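Local coordinates for protein endoglucanase E (Clostridium thermocellum, PDB 2WAO) that is a cellulase whose C-terminal family 2 carbohydrate esterase domain probably deacetylates plant cell-wall polysaccharides and also binds cello-oligosaccharides, at residues V279-D282 with C283-S286; T267-D270 with L271-Y275. All coordinates share one frame; numbering follows the deposited sequence. Where two conformers were deposited one is given.

Contact 1 (V279-D282 with C283-S286). With FMT (formic acid), chain J.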
loop_
_atom_site.group_PDB
_atom_site.type_symbol
_atom_site.label_atom_id
_atom_site.label_comp_id
_atom_site.label_asym_id
_atom_site.label_seq_id
_atom_site.Cartn_x
_atom_site.Cartn_y
_atom_site.Cartn_z
ATOM N N VAL A 279 -7.743 14.955 16.781
ATOM C CA VAL A 279 -6.336 14.525 16.786
ATOM C C VAL A 279 -5.454 15.520 16.033
ATOM O O VAL A 279 -4.425 15.987 16.564
ATOM C CB VAL A 279 -6.188 13.063 16.253
ATOM C CG1 VAL A 279 -4.729 12.762 16.001
ATOM C CG2 VAL A 279 -6.811 12.047 17.249
ATOM N N VAL A 280 -5.851 15.896 14.805
ATOM C CA VAL A 280 -5.052 16.796 13.998
ATOM C C VAL A 280 -4.952 18.184 14.656
ATOM O O VAL A 280 -3.862 18.749 14.770
ATOM C CB VAL A 280 -5.597 16.913 12.523
ATOM C CG1 VAL A 280 -4.914 18.001 11.786
ATOM C CG2 VAL A 280 -5.455 15.581 11.768
ATOM N N ASN A 281 -6.089 18.736 15.053
ATOM C CA ASN A 281 -6.094 20.024 15.743
ATOM C C ASN A 281 -5.235 20.022 17.029
ATOM O O ASN A 281 -4.571 20.998 17.273
ATOM C CB ASN A 281 -7.527 20.479 16.050
ATOM C CG ASN A 281 -8.271 20.926 14.796
ATOM O OD1 ASN A 281 -9.457 20.660 14.647
ATOM N ND2 ASN A 281 -7.590 21.610 13.921
ATOM N N ASP A 282 -5.271 18.945 17.815
ATOM C CA ASP A 282 -4.436 18.832 19.027
ATOM C C ASP A 282 -2.951 18.771 18.649
ATOM O O ASP A 282 -2.117 19.425 19.284
ATOM C CB ASP A 282 -4.762 17.549 19.819
ATOM C CG ASP A 282 -6.084 17.628 20.588
ATOM O OD1 ASP A 282 -6.764 18.686 20.508
ATOM O OD2 ASP A 282 -6.436 16.625 21.279
ATOM N N CYS A 283 -2.597 17.981 17.642
ATOM C CA CYS A 283 -1.179 17.960 17.197
ATOM C C CYS A 283 -0.746 19.355 16.786
ATOM O O CYS A 283 0.355 19.790 17.130
ATOM C CB CYS A 283 -0.912 16.972 16.034
ATOM S SG CYS A 283 -1.096 15.218 16.545
ATOM N N ASN A 284 -1.607 20.064 16.040
ATOM C CA ASN A 284 -1.250 21.397 15.595
ATOM C C ASN A 284 -1.045 22.390 16.793
ATOM O O ASN A 284 -0.068 23.153 16.809
ATOM C CB ASN A 284 -2.327 21.950 14.659
ATOM C CG ASN A 284 -2.461 21.194 13.339
ATOM O OD1 ASN A 284 -3.501 21.339 12.698
ATOM N ND2 ASN A 284 -1.415 20.455 12.887
ATOM N N ARG A 285 -1.950 22.346 17.770
ATOM C CA ARG A 285 -1.886 23.250 18.937
ATOM C C ARG A 285 -0.639 22.929 19.782
ATOM O O ARG A 285 -0.000 23.828 20.352
ATOM C CB ARG A 285 -3.112 23.015 19.791
ATOM C CG ARG A 285 -4.285 23.904 19.436
ATOM C CD ARG A 285 -5.346 23.753 20.594
ATOM N NE ARG A 285 -6.067 22.494 20.487
ATOM C CZ ARG A 285 -7.109 22.307 19.667
ATOM N NH1 ARG A 285 -7.566 23.303 18.891
ATOM N NH2 ARG A 285 -7.698 21.134 19.615
ATOM N N SER A 286 -0.286 21.647 19.823
ATOM C CA SER A 286 0.916 21.205 20.569
ATOM C C SER A 286 2.245 21.569 19.894
ATOM O O SER A 286 3.311 21.323 20.480
ATOM C CB SER A 286 0.895 19.695 20.780
ATOM O OG SER A 286 -0.122 19.353 21.728
HETATM C C FMT J . -10.392 23.353 16.844
HETATM O O1 FMT J . -10.765 22.456 17.602
HETATM O O2 FMT J . -9.215 23.679 16.683
HETATM O O HOH W 1 -5.566 23.004 13.416
#
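The guanidinium of Arg285 has the carbonyl oxygen of Asn281 over one face, 3.7 Å above the plane and close to its centre. At its edge lie the carboxylate of Asp282 and a formic acid molecule, probably from the crystallisation liquor. All of this sits in the last turns of helix 266-285, the helical crossover of the beta-alpha-beta unit between strands 255-260 and 291-295.

Asp282 and Arg285 form an i to i+3 salt bridge. NH2 of Arg285 donates to OD1 of Asp282 at 2.8 Å, with an N-H...O angle of 155°. The acceptor lies near the guanidinium plane, but the carboxylate itself is turned 68° away from that plane. The arginine chain bends at chi3 (-76°), which folds the charged end back along the helix. The other carboxylate oxygen, OD2, is held by Lys241 of helix 233-250, so the aspartate probably shares its charge between two cations. NH1 of Arg285 donates to O2 of the formic acid at 2.8 Å.

The backbone keeps the regular i to i+4 pattern from Val279-Cys283 to Asp282-Ser286. On the buried side, Val279 and Cys283 pack loosely through CG1 and SG, 4.4 Å apart. Both side chains also touch Ile244 of helix 233-250.

Asn284 lies alongside Val280, pointing the same way. CG1 of Val280 comes to 3.7 Å from Asn284 OD1. ND2 of Asn284 is hydrogen-bonded to the carbonyl oxygens of Asp288 and Val291, tying the helix end to the chain that follows. Its OD1 accepts a 2.7 Å hydrogen bond from a water that in turn accepts from ND2 of Asn281.

Contact 2 (T267-D270 with L271-Y275)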
loop_
_atom_site.group_PDB
_atom_site.type_symbol
_atom_site.label_atom_id
_atom_site.label_comp_id
_atom_site.label_asym_id
_atom_site.label_seq_id
_atom_site.Cartn_x
_atom_site.Cartn_y
_atom_site.Cartn_z
ATOM N N THR A 267 -23.594 7.687 11.690
ATOM C CA THR A 267 -22.951 8.079 12.937
ATOM C C THR A 267 -21.469 7.675 13.045
ATOM O O THR A 267 -20.685 8.437 13.569
ATOM C CB THR A 267 -23.773 7.642 14.167
ATOM O OG1 THR A 267 -25.075 8.225 14.030
ATOM C CG2 THR A 267 -23.159 8.180 15.494
ATOM N N GLY A 268 -21.105 6.502 12.536
ATOM C CA GLY A 268 -19.721 6.049 12.566
ATOM C C GLY A 268 -18.816 7.019 11.819
ATOM O O GLY A 268 -17.722 7.336 12.305
ATOM N N LEU A 269 -19.279 7.505 10.670
ATOM C CA LEU A 269 -18.538 8.518 9.945
ATOM C C LEU A 269 -18.472 9.820 10.708
ATOM O O LEU A 269 -17.395 10.409 10.773
ATOM C CB LEU A 269 -19.132 8.758 8.540
ATOM C CG LEU A 269 -18.513 9.946 7.785
ATOM C CD1 LEU A 269 -17.021 9.810 7.558
ATOM C CD2 LEU A 269 -19.210 10.090 6.434
ATOM N N ASP A 270 -19.590 10.300 11.264
ATOM C CA ASP A 270 -19.516 11.575 11.996
ATOM C C ASP A 270 -18.508 11.474 13.179
ATOM O O ASP A 270 -17.736 12.389 13.419
ATOM C CB ASP A 270 -20.898 12.053 12.485
ATOM C CG ASP A 270 -21.834 12.386 11.346
ATOM O OD1 ASP A 270 -21.349 12.694 10.218
ATOM O OD2 ASP A 270 -23.092 12.290 11.561
ATOM N N LEU A 271 -18.567 10.386 13.943
ATOM C CA LEU A 271 -17.693 10.201 15.109
ATOM C C LEU A 271 -16.243 10.088 14.648
ATOM O O LEU A 271 -15.369 10.763 15.206
ATOM C CB LEU A 271 -18.097 8.974 15.940
ATOM C CG LEU A 271 -19.407 9.011 16.751
ATOM C CD1 LEU A 271 -19.762 7.622 17.257
ATOM C CD2 LEU A 271 -19.258 10.040 17.874
ATOM N N CYS A 272 -15.976 9.258 13.637
ATOM C CA CYS A 272 -14.602 9.148 13.120
ATOM C C CYS A 272 -14.057 10.536 12.659
ATOM O O CYS A 272 -12.937 10.936 13.022
ATOM C CB CYS A 272 -14.505 8.107 11.995
ATOM S SG CYS A 272 -12.769 7.606 11.751
ATOM N N ARG A 273 -14.858 11.281 11.895
ATOM C CA ARG A 273 -14.465 12.616 11.494
ATOM C C ARG A 273 -14.197 13.502 12.712
ATOM O O ARG A 273 -13.182 14.179 12.759
ATOM C CB ARG A 273 -15.517 13.241 10.580
ATOM C CG ARG A 273 -15.102 14.600 9.962
ATOM C CD ARG A 273 -16.124 15.022 8.869
ATOM N NE ARG A 273 -17.492 14.799 9.288
ATOM C CZ ARG A 273 -18.444 14.170 8.603
ATOM N NH1 ARG A 273 -18.254 13.697 7.375
ATOM N NH2 ARG A 273 -19.623 14.050 9.169
ATOM N N SER A 274 -15.118 13.504 13.675
ATOM C CA SER A 274 -14.927 14.312 14.876
ATOM C C SER A 274 -13.599 13.933 15.583
ATOM O O SER A 274 -12.828 14.804 15.957
ATOM C CB SER A 274 -16.121 14.098 15.835
ATOM O OG SER A 274 -15.964 14.905 16.989
ATOM N N TYR A 275 -13.363 12.639 15.762
ATOM C CA TYR A 275 -12.188 12.180 16.542
ATOM C C TYR A 275 -10.852 12.464 15.832
ATOM O O TYR A 275 -9.928 13.016 16.461
ATOM C CB TYR A 275 -12.285 10.693 16.904
ATOM C CG TYR A 275 -13.462 10.292 17.755
ATOM C CD1 TYR A 275 -14.339 11.240 18.312
ATOM C CD2 TYR A 275 -13.718 8.941 17.976
ATOM C CE1 TYR A 275 -15.450 10.821 19.071
ATOM C CE2 TYR A 275 -14.823 8.526 18.713
ATOM C CZ TYR A 275 -15.651 9.481 19.283
ATOM O OH TYR A 275 -16.745 9.022 20.012
HETATM O O HOH W 2 -18.562 14.802 12.277
#
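Asp270 and Arg273 meet side by side, both pointing the same way. OD1 of the aspartate and NH2 of the arginine make a salt bridge at 2.4 Å. This is very short, and the arginine was modelled in two conformers, so the exact length is doubtful. The carboxylate lies at the guanidinium edge, with the two planes 42° apart. The carbonyl oxygen of Leu269 lies over one guanidinium face, but at 4.5 Å from CZ it is not in close contact. NH1 passes the isobutyl end of Leu269, with CG and CD2 each 3.8 Å away.

Thr267 and Leu271 also run side by side, one turn apart. CG2 of Thr267 touches CD1 of Leu271 at 3.9 Å. The threonine methyl is anti to the backbone N, while OG1 is turned away from the leucine. Phe230 touches both side chains.

Beneath these side chains is the first part of helix 266-285, which crosses over between parallel strands 255-260 and 291-295 of the esterase domain. Its i to i+4 bonds are straight: Leu271 N donates to Thr267 O at 2.9 Å and 169°. A water donates to Asp270 O at 2.8 Å and, in the conformer given, accepts from Arg273 NE at 3.2 Å.

Further out, NH1 of Arg273 in this conformer forms a salt bridge with Glu295 on strand 291-295, so carboxylates lie at both terminal nitrogens. On another side of the helix, Leu271 and Cys272 pack on Phe226, whose ring meets that of Tyr275 at about 65°.

Contacts 1 and 2 lie in series on helix 266-285, their centres about 17 Å apart. Where they adjoin, Tyr275 O lies 2.9 Å from Val279 N. Each has an aspartate and an arginine three residues apart, and in each the salt bridge has a further ionic partner: helix 233-250 supplies it to the aspartate in contact 1, strand 291-295 to the arginine in contact 2. Contact 2 is at the end of the helix nearer the glycan pocket. The side chain of Leu269 is about 9 Å from a bound glucose unit, and the helix begins just after Met263 and Trp265, which line that pocket. Contact 1 lies toward the C-terminal end, farther from the glycan.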